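PDB 6MLT: hemolysin-related protein from Vibrio cholerae serotype O1, which probably acts as a secreted adhesin of the biofilm matrix, binding calcium and, through its beta-prism lectin part, probably carbohydrate. Local coordinates for residues Q30-P35 against N542-E547; A467-N472 against Q494-M499; G474-S479 against L520-V525; A514-T519 against S548-G553. All coordinates share one frame; numbering follows the deposited sequence.

Contact 1: Q30-P35 against N542-E547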
loop_
_atom_site.group_PDB
_atom_site.type_symbol
_atom_site.label_atom_id
_atom_site.label_comp_id
_atom_site.label_asym_id
_atom_site.label_seq_id
_atom_site.Cartn_x
_atom_site.Cartn_y
_atom_site.Cartn_z
ATOM N N GLN A 30 -11.860 -29.063 -0.447
ATOM C CA GLN A 30 -12.332 -27.865 -1.135
ATOM C C GLN A 30 -11.746 -26.637 -0.451
ATOM O O GLN A 30 -11.602 -26.618 0.775
ATOM C CB GLN A 30 -13.861 -27.780 -1.096
ATOM C CG GLN A 30 -14.599 -29.039 -1.537
ATOM C CD GLN A 30 -14.583 -29.225 -3.043
ATOM O OE1 GLN A 30 -14.883 -28.301 -3.796
ATOM N NE2 GLN A 30 -14.228 -30.423 -3.488
ATOM N N VAL A 31 -11.423 -25.608 -1.232
ATOM C CA VAL A 31 -10.863 -24.378 -0.674
ATOM C C VAL A 31 -11.554 -23.185 -1.319
ATOM O O VAL A 31 -11.721 -23.138 -2.544
ATOM C CB VAL A 31 -9.335 -24.303 -0.867
ATOM C CG1 VAL A 31 -8.767 -23.110 -0.130
ATOM C CG2 VAL A 31 -8.676 -25.584 -0.369
ATOM N N MET A 32 -11.968 -22.217 -0.490
ATOM C CA MET A 32 -12.657 -21.034 -0.997
ATOM C C MET A 32 -12.293 -19.788 -0.192
ATOM O O MET A 32 -13.086 -18.842 -0.120
ATOM C CB MET A 32 -14.182 -21.273 -1.003
ATOM C CG MET A 32 -14.973 -20.283 -1.863
ATOM S SD MET A 32 -16.524 -20.978 -2.500
ATOM C CE MET A 32 -17.307 -21.543 -0.981
ATOM N N ALA A 33 -11.100 -19.765 0.402
ATOM C CA ALA A 33 -10.574 -18.592 1.081
ATOM C C ALA A 33 -9.163 -18.330 0.579
ATOM O O ALA A 33 -8.438 -19.257 0.203
ATOM C CB ALA A 33 -10.568 -18.764 2.608
ATOM N N ALA A 34 -8.788 -17.058 0.563
ATOM C CA ALA A 34 -7.532 -16.664 -0.058
ATOM C C ALA A 34 -6.357 -17.350 0.638
ATOM O O ALA A 34 -6.361 -17.498 1.867
ATOM C CB ALA A 34 -7.362 -15.144 -0.007
ATOM N N PRO A 35 -5.337 -17.765 -0.104
ATOM C CA PRO A 35 -4.186 -18.427 0.516
ATOM C C PRO A 35 -3.279 -17.426 1.217
ATOM O O PRO A 35 -3.232 -16.245 0.880
ATOM C CB PRO A 35 -3.473 -19.075 -0.673
ATOM C CG PRO A 35 -3.778 -18.144 -1.814
ATOM C CD PRO A 35 -5.147 -17.573 -1.551
ATOM N N ASN A 542 -12.545 -25.031 -5.855
ATOM C CA ASN A 542 -13.544 -25.940 -5.327
ATOM C C ASN A 542 -14.493 -26.298 -6.457
ATOM O O ASN A 542 -14.678 -25.520 -7.401
ATOM C CB ASN A 542 -14.299 -25.317 -4.150
ATOM C CG ASN A 542 -14.893 -23.971 -4.501
ATOM O OD1 ASN A 542 -15.980 -23.893 -5.077
ATOM N ND2 ASN A 542 -14.176 -22.903 -4.166
ATOM N N ASP A 543 -15.102 -27.479 -6.350
ATOM C CA ASP A 543 -15.948 -27.990 -7.421
ATOM C C ASP A 543 -17.220 -28.634 -6.885
ATOM O O ASP A 543 -17.813 -29.488 -7.556
ATOM C CB ASP A 543 -15.181 -28.991 -8.296
ATOM C CG ASP A 543 -14.598 -30.149 -7.505
ATOM O OD1 ASP A 543 -14.931 -30.298 -6.310
ATOM O OD2 ASP A 543 -13.800 -30.918 -8.093
ATOM N N TYR A 544 -17.668 -28.220 -5.697
ATOM C CA TYR A 544 -18.879 -28.788 -5.116
ATOM C C TYR A 544 -20.127 -28.350 -5.876
ATOM O O TYR A 544 -21.137 -29.053 -5.846
ATOM C CB TYR A 544 -19.007 -28.387 -3.638
ATOM C CG TYR A 544 -19.206 -26.899 -3.443
ATOM C CD1 TYR A 544 -20.477 -26.327 -3.499
ATOM C CD2 TYR A 544 -18.122 -26.062 -3.223
ATOM C CE1 TYR A 544 -20.655 -24.966 -3.337
ATOM C CE2 TYR A 544 -18.290 -24.705 -3.062
ATOM C CZ TYR A 544 -19.560 -24.159 -3.122
ATOM O OH TYR A 544 -19.728 -22.798 -2.970
ATOM N N ASP A 545 -20.087 -27.199 -6.548
ATOM C CA ASP A 545 -21.263 -26.630 -7.199
ATOM C C ASP A 545 -21.275 -26.983 -8.683
ATOM O O ASP A 545 -20.254 -26.872 -9.369
ATOM C CB ASP A 545 -21.293 -25.109 -7.021
ATOM C CG ASP A 545 -22.598 -24.481 -7.494
ATOM O OD1 ASP A 545 -22.870 -24.493 -8.711
ATOM O OD2 ASP A 545 -23.356 -23.974 -6.638
ATOM N N ARG A 546 -22.449 -27.384 -9.177
ATOM C CA ARG A 546 -22.566 -27.840 -10.560
ATOM C C ARG A 546 -22.177 -26.759 -11.558
ATOM O O ARG A 546 -21.716 -27.074 -12.659
ATOM C CB ARG A 546 -23.996 -28.313 -10.837
ATOM N N GLU A 547 -22.359 -25.489 -11.205
ATOM C CA GLU A 547 -22.002 -24.385 -12.089
ATOM C C GLU A 547 -20.541 -23.968 -11.972
ATOM O O GLU A 547 -20.136 -22.996 -12.621
ATOM C CB GLU A 547 -22.905 -23.178 -11.812
ATOM C CG GLU A 547 -24.373 -23.425 -12.147
ATOM C CD GLU A 547 -25.221 -22.174 -12.015
ATOM O OE1 GLU A 547 -24.897 -21.321 -11.164
ATOM O OE2 GLU A 547 -26.209 -22.043 -12.769
#
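Gln30 reaches across to Asp543 with both ends of its amide. The two side chains cross at about a right angle, yet their flat ends are turned only 27° apart, which puts OD1 of Asp543 close to the amide plane of Gln30, where NE2 donates to it at 2.9 Å. OE1 of Gln30 accepts from Asp543 N at 2.7 Å, the donor lying in the carbonyl plane. A bend at chi2 (-76°) turns CD of Gln30 out of an extended path. Glutamine suits this place because it presents an acceptor and a donor side by side. The other oxygen of Asp543, OD2, is held by His552. Beside this pair, ND2 of Asn542 donates to Val31 O at 3.0 Å in a nearly straight bond, approaching from above the carbonyl plane, and OD1 of Asn542 takes the N-H of Gly518. Met32 crosses Tyr544 at about a right angle: its CE lies 3.4 Å from Tyr544 OH, and SD sits at the ring edge, 5.4 Å from the centroid, a Met-aromatic contact. The arrangement joins neighbouring blades of the beta-propeller: the loop between strands 28-30 and 36-38, which both pair with strand 56-63, meets the loop between strands 536-541 and 553-559.

Contact 2: A467-N472 against Q494-M499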
loop_
_atom_site.group_PDB
_atom_site.type_symbol
_atom_site.label_atom_id
_atom_site.label_comp_id
_atom_site.label_asym_id
_atom_site.label_seq_id
_atom_site.Cartn_x
_atom_site.Cartn_y
_atom_site.Cartn_z
ATOM N N ALA A 467 -16.360 -8.010 -18.245
ATOM C CA ALA A 467 -17.377 -8.943 -17.785
ATOM C C ALA A 467 -16.723 -10.117 -17.074
ATOM O O ALA A 467 -15.712 -10.661 -17.531
ATOM C CB ALA A 467 -18.227 -9.434 -18.960
ATOM N N ASN A 468 -17.319 -10.503 -15.946
ATOM C CA ASN A 468 -16.739 -11.493 -15.040
ATOM C C ASN A 468 -17.894 -12.060 -14.219
ATOM O O ASN A 468 -18.424 -11.369 -13.340
ATOM C CB ASN A 468 -15.674 -10.849 -14.155
ATOM C CG ASN A 468 -14.849 -11.862 -13.375
ATOM O OD1 ASN A 468 -14.019 -12.584 -13.940
ATOM N ND2 ASN A 468 -15.062 -11.907 -12.059
ATOM N N ASP A 469 -18.283 -13.302 -14.511
ATOM C CA ASP A 469 -19.508 -13.899 -13.968
ATOM C C ASP A 469 -19.333 -14.223 -12.491
ATOM O O ASP A 469 -18.641 -15.181 -12.134
ATOM C CB ASP A 469 -19.864 -15.162 -14.754
ATOM C CG ASP A 469 -20.928 -16.034 -14.057
ATOM O OD1 ASP A 469 -21.613 -15.556 -13.122
ATOM O OD2 ASP A 469 -21.079 -17.215 -14.455
ATOM N N ASP A 470 -19.979 -13.448 -11.623
ATOM C CA ASP A 470 -19.980 -13.779 -10.204
ATOM C C ASP A 470 -21.367 -13.621 -9.607
ATOM O O ASP A 470 -21.525 -13.182 -8.461
ATOM C CB ASP A 470 -18.972 -12.940 -9.429
ATOM C CG ASP A 470 -18.667 -13.548 -8.086
ATOM O OD1 ASP A 470 -18.589 -14.791 -8.049
ATOM O OD2 ASP A 470 -18.523 -12.812 -7.088
ATOM N N LEU A 471 -22.392 -14.016 -10.361
ATOM C CA LEU A 471 -23.764 -13.896 -9.874
ATOM C C LEU A 471 -23.961 -14.590 -8.533
ATOM O O LEU A 471 -24.828 -14.184 -7.752
ATOM C CB LEU A 471 -24.741 -14.482 -10.890
ATOM C CG LEU A 471 -25.523 -13.462 -11.705
ATOM C CD1 LEU A 471 -24.644 -12.906 -12.802
ATOM C CD2 LEU A 471 -26.782 -14.092 -12.273
ATOM N N ASN A 472 -23.187 -15.639 -8.257
ATOM C CA ASN A 472 -23.383 -16.456 -7.063
ATOM C C ASN A 472 -22.927 -15.773 -5.775
ATOM O O ASN A 472 -23.273 -16.256 -4.691
ATOM C CB ASN A 472 -22.630 -17.785 -7.206
ATOM C CG ASN A 472 -23.012 -18.790 -6.138
ATOM O OD1 ASN A 472 -24.191 -18.968 -5.827
ATOM N ND2 ASN A 472 -22.014 -19.450 -5.563
ATOM N N GLN A 494 -10.875 -13.672 -10.667
ATOM C CA GLN A 494 -11.430 -15.013 -10.583
ATOM C C GLN A 494 -12.930 -14.919 -10.814
ATOM O O GLN A 494 -13.573 -13.979 -10.332
ATOM C CB GLN A 494 -11.143 -15.627 -9.205
ATOM C CG GLN A 494 -11.851 -16.943 -8.926
ATOM C CD GLN A 494 -11.234 -18.093 -9.697
ATOM O OE1 GLN A 494 -10.016 -18.254 -9.718
ATOM N NE2 GLN A 494 -12.068 -18.886 -10.352
ATOM N N ASP A 495 -13.492 -15.873 -11.562
ATOM C CA ASP A 495 -14.947 -15.991 -11.602
ATOM C C ASP A 495 -15.355 -17.431 -11.308
ATOM O O ASP A 495 -14.671 -18.113 -10.541
ATOM C CB ASP A 495 -15.521 -15.461 -12.929
ATOM C CG ASP A 495 -15.175 -16.306 -14.156
ATOM O OD1 ASP A 495 -14.512 -17.359 -14.060
ATOM O OD2 ASP A 495 -15.610 -15.884 -15.252
ATOM N N ARG A 496 -16.480 -17.900 -11.857
ATOM C CA ARG A 496 -16.943 -19.241 -11.506
ATOM C C ARG A 496 -16.034 -20.324 -12.076
ATOM O O ARG A 496 -15.894 -21.391 -11.468
ATOM C CB ARG A 496 -18.378 -19.460 -11.991
ATOM C CG ARG A 496 -19.435 -18.542 -11.346
ATOM C CD ARG A 496 -19.455 -18.614 -9.821
ATOM N NE ARG A 496 -19.698 -19.963 -9.310
ATOM C CZ ARG A 496 -20.887 -20.550 -9.259
ATOM N NH1 ARG A 496 -21.966 -19.923 -9.706
ATOM N NH2 ARG A 496 -20.997 -21.779 -8.770
ATOM N N LEU A 497 -15.396 -20.070 -13.222
ATOM C CA LEU A 497 -14.696 -21.117 -13.960
ATOM C C LEU A 497 -13.263 -20.787 -14.345
ATOM O O LEU A 497 -12.543 -21.697 -14.772
ATOM C CB LEU A 497 -15.462 -21.457 -15.246
ATOM C CG LEU A 497 -16.870 -22.017 -15.065
ATOM C CD1 LEU A 497 -17.606 -22.072 -16.393
ATOM C CD2 LEU A 497 -16.808 -23.403 -14.428
ATOM N N ARG A 498 -12.825 -19.536 -14.223
ATOM C CA ARG A 498 -11.542 -19.115 -14.762
ATOM C C ARG A 498 -10.872 -18.130 -13.822
ATOM O O ARG A 498 -11.531 -17.264 -13.245
ATOM C CB ARG A 498 -11.687 -18.431 -16.137
ATOM C CG ARG A 498 -12.754 -19.005 -17.043
ATOM C CD ARG A 498 -13.131 -18.009 -18.124
ATOM N NE ARG A 498 -13.997 -16.945 -17.613
ATOM C CZ ARG A 498 -14.405 -15.904 -18.332
ATOM N NH1 ARG A 498 -14.021 -15.778 -19.597
ATOM N NH2 ARG A 498 -15.196 -14.986 -17.790
ATOM N N MET A 499 -9.561 -18.269 -13.687
ATOM C CA MET A 499 -8.702 -17.208 -13.190
ATOM C C MET A 499 -8.102 -16.505 -14.399
ATOM O O MET A 499 -7.739 -17.158 -15.380
ATOM C CB MET A 499 -7.605 -17.776 -12.280
ATOM C CG MET A 499 -6.616 -16.743 -11.746
ATOM S SD MET A 499 -5.278 -16.367 -12.916
ATOM C CE MET A 499 -4.558 -14.928 -12.122
HETATM O O HOH W 1 -12.066 -14.487 -14.375
HETATM O O HOH W 2 -22.577 -17.333 -10.665
#
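Asn468 meets Gln494, and Asn472 meets Arg496, where a loop linking two blades of the propeller packs on the beta-hairpin turn between strands 490-494 and 498-502. The amide of Asn468 donates through ND2 to Gln494 O at 3.1 Å, almost straight at 175°, with the carbonyl oxygen in the amide plane. Asparagine fits because it offers a donor and an acceptor: OD1 is used by Arg500 and by a water that also bonds Arg498 O. Backbone contact is slighter: Asp469 O receives only a weak bond from Arg496 N. Farther along, Asn472 lies over one face of the Arg496 guanidinium, its CB 3.4 Å from NH1 and its ND2 4.0 Å above the group's centre, the two planes 26° apart. The arginine chain is bent at chi2 and chi3, which turn CD and then NE out of an extended path.

Outside partners fix both groups. Ser517 O takes NE of Arg496, Ser548 OG takes NH2, and Gly518 O holds ND2 of Asn472. A second water, in the guanidinium plane, accepts from Arg496 NH1 at 2.8 Å and donates to Asp469 OD1, which also accepts from Leu471 N, an Asx turn.

The hairpin turn is positioned by Asp495, whose short side chain folds back on its own turn. OD1 of Asp495 accepts from Leu497 N, an Asx turn, and from Arg498 N, while OD2 is gripped from one face of its plane in a side-on salt bridge made by Arg498 NE at 3.0 Å and Arg498 NH2 at 2.7 Å.

Contact 3: G474-S479 against L520-V525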
loop_
_atom_site.group_PDB
_atom_site.type_symbol
_atom_site.label_atom_id
_atom_site.label_comp_id
_atom_site.label_asym_id
_atom_site.label_seq_id
_atom_site.Cartn_x
_atom_site.Cartn_y
_atom_site.Cartn_z
ATOM N N GLY A 474 -21.004 -12.011 -5.731
ATOM C CA GLY A 474 -20.841 -10.574 -5.786
ATOM C C GLY A 474 -19.776 -10.032 -4.862
ATOM O O GLY A 474 -19.719 -8.816 -4.656
ATOM N N LYS A 475 -18.932 -10.893 -4.290
ATOM C CA LYS A 475 -17.887 -10.456 -3.373
ATOM C C LYS A 475 -16.491 -10.902 -3.785
ATOM O O LYS A 475 -15.530 -10.615 -3.062
ATOM C CB LYS A 475 -18.177 -10.967 -1.953
ATOM C CG LYS A 475 -19.522 -10.515 -1.379
ATOM C CD LYS A 475 -19.667 -10.920 0.088
ATOM C CE LYS A 475 -21.026 -10.549 0.663
ATOM N NZ LYS A 475 -22.141 -11.272 -0.008
ATOM N N ILE A 476 -16.345 -11.573 -4.931
ATOM C CA ILE A 476 -15.081 -12.226 -5.248
ATOM C C ILE A 476 -13.945 -11.209 -5.260
ATOM O O ILE A 476 -14.119 -10.037 -5.621
ATOM C CB ILE A 476 -15.166 -12.981 -6.587
ATOM C CG1 ILE A 476 -13.902 -13.819 -6.834
ATOM C CG2 ILE A 476 -15.388 -12.011 -7.754
ATOM C CD1 ILE A 476 -13.688 -14.953 -5.822
ATOM N N GLY A 477 -12.770 -11.662 -4.847
ATOM C CA GLY A 477 -11.640 -10.779 -4.680
ATOM C C GLY A 477 -10.798 -10.626 -5.936
ATOM O O GLY A 477 -10.980 -11.321 -6.932
ATOM N N VAL A 478 -9.869 -9.680 -5.848
ATOM C CA VAL A 478 -8.865 -9.420 -6.867
ATOM C C VAL A 478 -7.558 -9.129 -6.145
ATOM O O VAL A 478 -7.539 -8.803 -4.956
ATOM C CB VAL A 478 -9.246 -8.231 -7.773
ATOM C CG1 VAL A 478 -10.514 -8.543 -8.559
ATOM C CG2 VAL A 478 -9.433 -6.966 -6.944
ATOM N N SER A 479 -6.454 -9.249 -6.879
ATOM C CA SER A 479 -5.152 -8.813 -6.390
ATOM C C SER A 479 -4.378 -8.237 -7.567
ATOM O O SER A 479 -4.873 -8.189 -8.696
ATOM C CB SER A 479 -4.390 -9.959 -5.716
ATOM O OG SER A 479 -4.010 -10.933 -6.665
ATOM N N LEU A 520 -16.415 -16.751 -2.921
ATOM C CA LEU A 520 -16.772 -15.924 -1.785
ATOM C C LEU A 520 -16.042 -14.612 -1.991
ATOM O O LEU A 520 -16.462 -13.788 -2.820
ATOM C CB LEU A 520 -16.422 -16.639 -0.476
ATOM C CG LEU A 520 -17.293 -17.840 -0.119
ATOM C CD1 LEU A 520 -16.663 -18.574 1.055
ATOM C CD2 LEU A 520 -18.706 -17.394 0.208
ATOM N N TRP A 521 -14.912 -14.391 -1.310
ATOM C CA TRP A 521 -14.104 -13.199 -1.539
ATOM C C TRP A 521 -12.617 -13.537 -1.637
ATOM O O TRP A 521 -11.773 -12.668 -1.386
ATOM C CB TRP A 521 -14.364 -12.159 -0.431
ATOM C CG TRP A 521 -14.427 -12.766 0.929
ATOM C CD1 TRP A 521 -13.394 -12.928 1.807
ATOM C CD2 TRP A 521 -15.586 -13.315 1.565
ATOM N NE1 TRP A 521 -13.843 -13.541 2.953
ATOM C CE2 TRP A 521 -15.180 -13.798 2.827
ATOM C CE3 TRP A 521 -16.925 -13.452 1.189
ATOM C CZ2 TRP A 521 -16.061 -14.409 3.710
ATOM C CZ3 TRP A 521 -17.805 -14.059 2.075
ATOM C CH2 TRP A 521 -17.367 -14.525 3.320
ATOM N N GLU A 522 -12.277 -14.768 -2.013
ATOM C CA GLU A 522 -10.885 -15.160 -2.175
ATOM C C GLU A 522 -10.275 -14.457 -3.386
ATOM O O GLU A 522 -10.982 -13.908 -4.231
ATOM C CB GLU A 522 -10.779 -16.682 -2.322
ATOM C CG GLU A 522 -11.207 -17.258 -3.688
ATOM C CD GLU A 522 -12.701 -17.611 -3.814
ATOM O OE1 GLU A 522 -13.557 -17.034 -3.095
ATOM O OE2 GLU A 522 -13.011 -18.472 -4.675
ATOM N N TYR A 523 -8.946 -14.472 -3.462
ATOM C CA TYR A 523 -8.253 -13.968 -4.638
ATOM C C TYR A 523 -6.990 -14.788 -4.853
ATOM O O TYR A 523 -6.509 -15.456 -3.931
ATOM C CB TYR A 523 -7.913 -12.472 -4.509
ATOM C CG TYR A 523 -7.224 -12.074 -3.217
ATOM C CD1 TYR A 523 -5.901 -12.409 -2.982
ATOM C CD2 TYR A 523 -7.896 -11.353 -2.238
ATOM C CE1 TYR A 523 -5.261 -12.054 -1.793
ATOM C CE2 TYR A 523 -7.259 -10.981 -1.043
ATOM C CZ TYR A 523 -5.940 -11.340 -0.839
ATOM O OH TYR A 523 -5.288 -10.981 0.320
ATOM N N PRO A 524 -6.433 -14.771 -6.061
ATOM C CA PRO A 524 -5.133 -15.412 -6.279
ATOM C C PRO A 524 -4.017 -14.561 -5.696
ATOM O O PRO A 524 -4.148 -13.344 -5.533
ATOM C CB PRO A 524 -5.019 -15.501 -7.809
ATOM C CG PRO A 524 -6.353 -15.052 -8.351
ATOM C CD PRO A 524 -6.966 -14.190 -7.298
ATOM N N VAL A 525 -2.903 -15.220 -5.388
ATOM C CA VAL A 525 -1.749 -14.579 -4.757
ATOM C C VAL A 525 -0.499 -14.891 -5.569
ATOM O O VAL A 525 -0.270 -16.045 -5.947
ATOM C CB VAL A 525 -1.573 -15.056 -3.303
ATOM C CG1 VAL A 525 -0.185 -14.689 -2.752
ATOM C CG2 VAL A 525 -2.684 -14.472 -2.428
#
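Ile476 meets Leu520 and Glu522 from CB outward. CB stands 4.1 Å from Leu520 O; CG1, anti to the backbone N, lies 3.9 Å from Glu522 O; and chi2 of 64° turns CD1 in, 3.3 Å from Glu522 O and 3.4 Å from Glu522 OE1. The shorter branch, CG2, leans instead on Asp470. The carboxylate that this methyl touches is already occupied, OE1 of Glu522 by Leu520 N on its syn lone pair and OE2 by Ser517 OG. Next in the chain, Gly477 donates from N to Glu522 O at 2.9 Å; a CB here would collide with the carbonyl oxygens of Trp521 and Glu522. Lys475 runs side by side with Trp521, its CD 3.9 Å from Trp521 CE3. At the far end Ser479 OG donates to Pro524 O at 2.7 Å. The touching parts of the two segments run nearly parallel, 9° apart, and bring strand 478-481 of one propeller blade against the chain leading into strand 525-527, an edge strand of the next. Just two hydrogen bonds join them, and Val478 O is buried without a partner in the model, so close packing, including two CA-H...O contacts, probably contributes much here.

Contact 4: A514-T519 against S548-G553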
loop_
_atom_site.group_PDB
_atom_site.type_symbol
_atom_site.label_atom_id
_atom_site.label_comp_id
_atom_site.label_asym_id
_atom_site.label_seq_id
_atom_site.Cartn_x
_atom_site.Cartn_y
_atom_site.Cartn_z
ATOM N N ALA A 514 -7.943 -22.315 -16.215
ATOM C CA ALA A 514 -9.147 -22.978 -15.737
ATOM C C ALA A 514 -9.034 -23.219 -14.235
ATOM O O ALA A 514 -8.094 -23.874 -13.775
ATOM C CB ALA A 514 -9.356 -24.296 -16.481
ATOM N N ASN A 515 -9.995 -22.694 -13.481
ATOM C CA ASN A 515 -9.965 -22.762 -12.022
ATOM C C ASN A 515 -11.352 -22.394 -11.521
ATOM O O ASN A 515 -11.811 -21.269 -11.754
ATOM C CB ASN A 515 -8.906 -21.811 -11.460
ATOM C CG ASN A 515 -8.625 -22.040 -9.984
ATOM O OD1 ASN A 515 -8.000 -23.029 -9.606
ATOM N ND2 ASN A 515 -9.073 -21.111 -9.147
ATOM N N SER A 516 -12.027 -23.330 -10.855
ATOM C CA SER A 516 -13.428 -23.150 -10.504
ATOM C C SER A 516 -13.603 -22.776 -9.037
ATOM O O SER A 516 -12.779 -23.111 -8.179
ATOM C CB SER A 516 -14.242 -24.411 -10.799
ATOM O OG SER A 516 -13.735 -25.547 -10.115
ATOM N N SER A 517 -14.710 -22.086 -8.759
ATOM C CA SER A 517 -15.088 -21.744 -7.395
ATOM C C SER A 517 -16.546 -21.310 -7.353
ATOM O O SER A 517 -17.027 -20.631 -8.271
ATOM C CB SER A 517 -14.199 -20.627 -6.833
ATOM O OG SER A 517 -14.600 -20.299 -5.508
ATOM N N GLY A 518 -17.244 -21.699 -6.282
ATOM C CA GLY A 518 -18.517 -21.069 -5.973
ATOM C C GLY A 518 -18.373 -19.581 -5.730
ATOM O O GLY A 518 -19.333 -18.827 -5.926
ATOM N N THR A 519 -17.171 -19.155 -5.345
ATOM C CA THR A 519 -16.728 -17.791 -5.060
ATOM C C THR A 519 -17.313 -17.267 -3.757
ATOM O O THR A 519 -18.518 -17.364 -3.492
ATOM C CB THR A 519 -17.035 -16.803 -6.203
ATOM O OG1 THR A 519 -18.440 -16.554 -6.295
ATOM C CG2 THR A 519 -16.501 -17.331 -7.532
ATOM N N SER A 548 -19.738 -24.668 -11.165
ATOM C CA SER A 548 -18.321 -24.332 -11.034
ATOM C C SER A 548 -17.575 -25.621 -10.676
ATOM O O SER A 548 -17.014 -25.789 -9.594
ATOM C CB SER A 548 -18.090 -23.226 -10.000
ATOM O OG SER A 548 -18.756 -23.493 -8.779
ATOM N N GLN A 549 -17.544 -26.551 -11.628
ATOM C CA GLN A 549 -17.064 -27.911 -11.391
ATOM C C GLN A 549 -15.894 -28.198 -12.327
ATOM O O GLN A 549 -16.045 -28.874 -13.345
ATOM C CB GLN A 549 -18.223 -28.900 -11.591
ATOM C CG GLN A 549 -18.080 -30.194 -10.821
ATOM C CD GLN A 549 -19.423 -30.801 -10.472
ATOM O OE1 GLN A 549 -20.154 -31.249 -11.351
ATOM N NE2 GLN A 549 -19.763 -30.805 -9.183
ATOM N N VAL A 550 -14.718 -27.675 -11.977
ATOM C CA VAL A 550 -13.512 -27.898 -12.769
ATOM C C VAL A 550 -12.474 -28.624 -11.926
ATOM O O VAL A 550 -11.959 -29.675 -12.324
ATOM C CB VAL A 550 -12.933 -26.576 -13.300
ATOM C CG1 VAL A 550 -11.597 -26.823 -14.022
ATOM C CG2 VAL A 550 -13.925 -25.896 -14.229
ATOM N N ASN A 551 -12.145 -28.059 -10.766
ATOM C CA ASN A 551 -11.070 -28.594 -9.943
ATOM C C ASN A 551 -11.306 -28.205 -8.490
ATOM O O ASN A 551 -12.225 -27.446 -8.169
ATOM C CB ASN A 551 -9.702 -28.108 -10.445
ATOM C CG ASN A 551 -9.568 -26.586 -10.434
ATOM O OD1 ASN A 551 -10.544 -25.862 -10.600
ATOM N ND2 ASN A 551 -8.348 -26.103 -10.242
ATOM N N HIS A 552 -10.482 -28.766 -7.605
ATOM C CA HIS A 552 -10.564 -28.461 -6.185
ATOM C C HIS A 552 -9.182 -28.577 -5.560
ATOM O O HIS A 552 -8.389 -29.436 -5.943
ATOM C CB HIS A 552 -11.550 -29.386 -5.457
ATOM C CG HIS A 552 -11.179 -30.840 -5.514
ATOM N ND1 HIS A 552 -11.684 -31.702 -6.465
ATOM C CD2 HIS A 552 -10.384 -31.591 -4.713
ATOM C CE1 HIS A 552 -11.207 -32.917 -6.255
ATOM N NE2 HIS A 552 -10.412 -32.875 -5.200
ATOM N N GLY A 553 -8.907 -27.700 -4.593
ATOM C CA GLY A 553 -7.680 -27.733 -3.817
ATOM C C GLY A 553 -6.883 -26.455 -3.996
ATOM O O GLY A 553 -7.435 -25.349 -3.951
#
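Ser516 OG is gripped by two successive backbone amides, Val550 N and Asn551 N, each at 3.0 Å, the second almost straight at 171°; Asn542 O is a further partner. With OG set between its own N and carbonyl carbon (chi1 58°), the serine sends its oxygen into the curl of the opposing loop, a place that suits a side chain with one short polar arm. Asn551 answers in kind. Its OD1 accepts from Ser516 N at 2.9 Å, with the donor in the carbonyl plane, and its ND2 donates to Asn515 OD1 at 3.2 Å. The two asparagines cross at about a right angle, their amides 77° apart, and the donor reaches OD1 tilted from its carbonyl plane; ND2 of Asn515 turns to Val540. Val550 also packs on the serine, its CG2 3.8 Å from Ser516 CB, and its CG1 rests on Ala514 CB. Ser548 sets CB 3.3 Å from Ser517 O, and its OG is satisfied by Arg496. Ser517 itself makes an ST turn, OG taking Thr519 N, with Glu522 as outside partner. The contact joins the chain leaving strand 509-514, last of its propeller blade, to a loop of the next blade. Three of the four bonds pair a side-chain oxygen with a backbone N-H, so serine and asparagine supply acceptors to loops that lack regular pairing, and the contact is mainly polar.

From the N terminus, residues 30-35 come first but find their partner only at 542-547, so contact 1 closes a loop of some 500 residues that contains both contact 2 and contact 3. Contact 2 closes a short loop, 467-472 to 494-499. Contact 3 opens inside it at 474-479 and ends beyond it at 520-525, so these two cross. Contact 4 starts at 514-519, after contact 2 has closed, and crosses contacts 3 and 1 before ending at 548-553. Together they tie the blade running from strand 478-481 to strand 509-514 to the blades on either side of it, and join the closing blade, completed by N-terminal strand 13-19, to the blade containing 28-30.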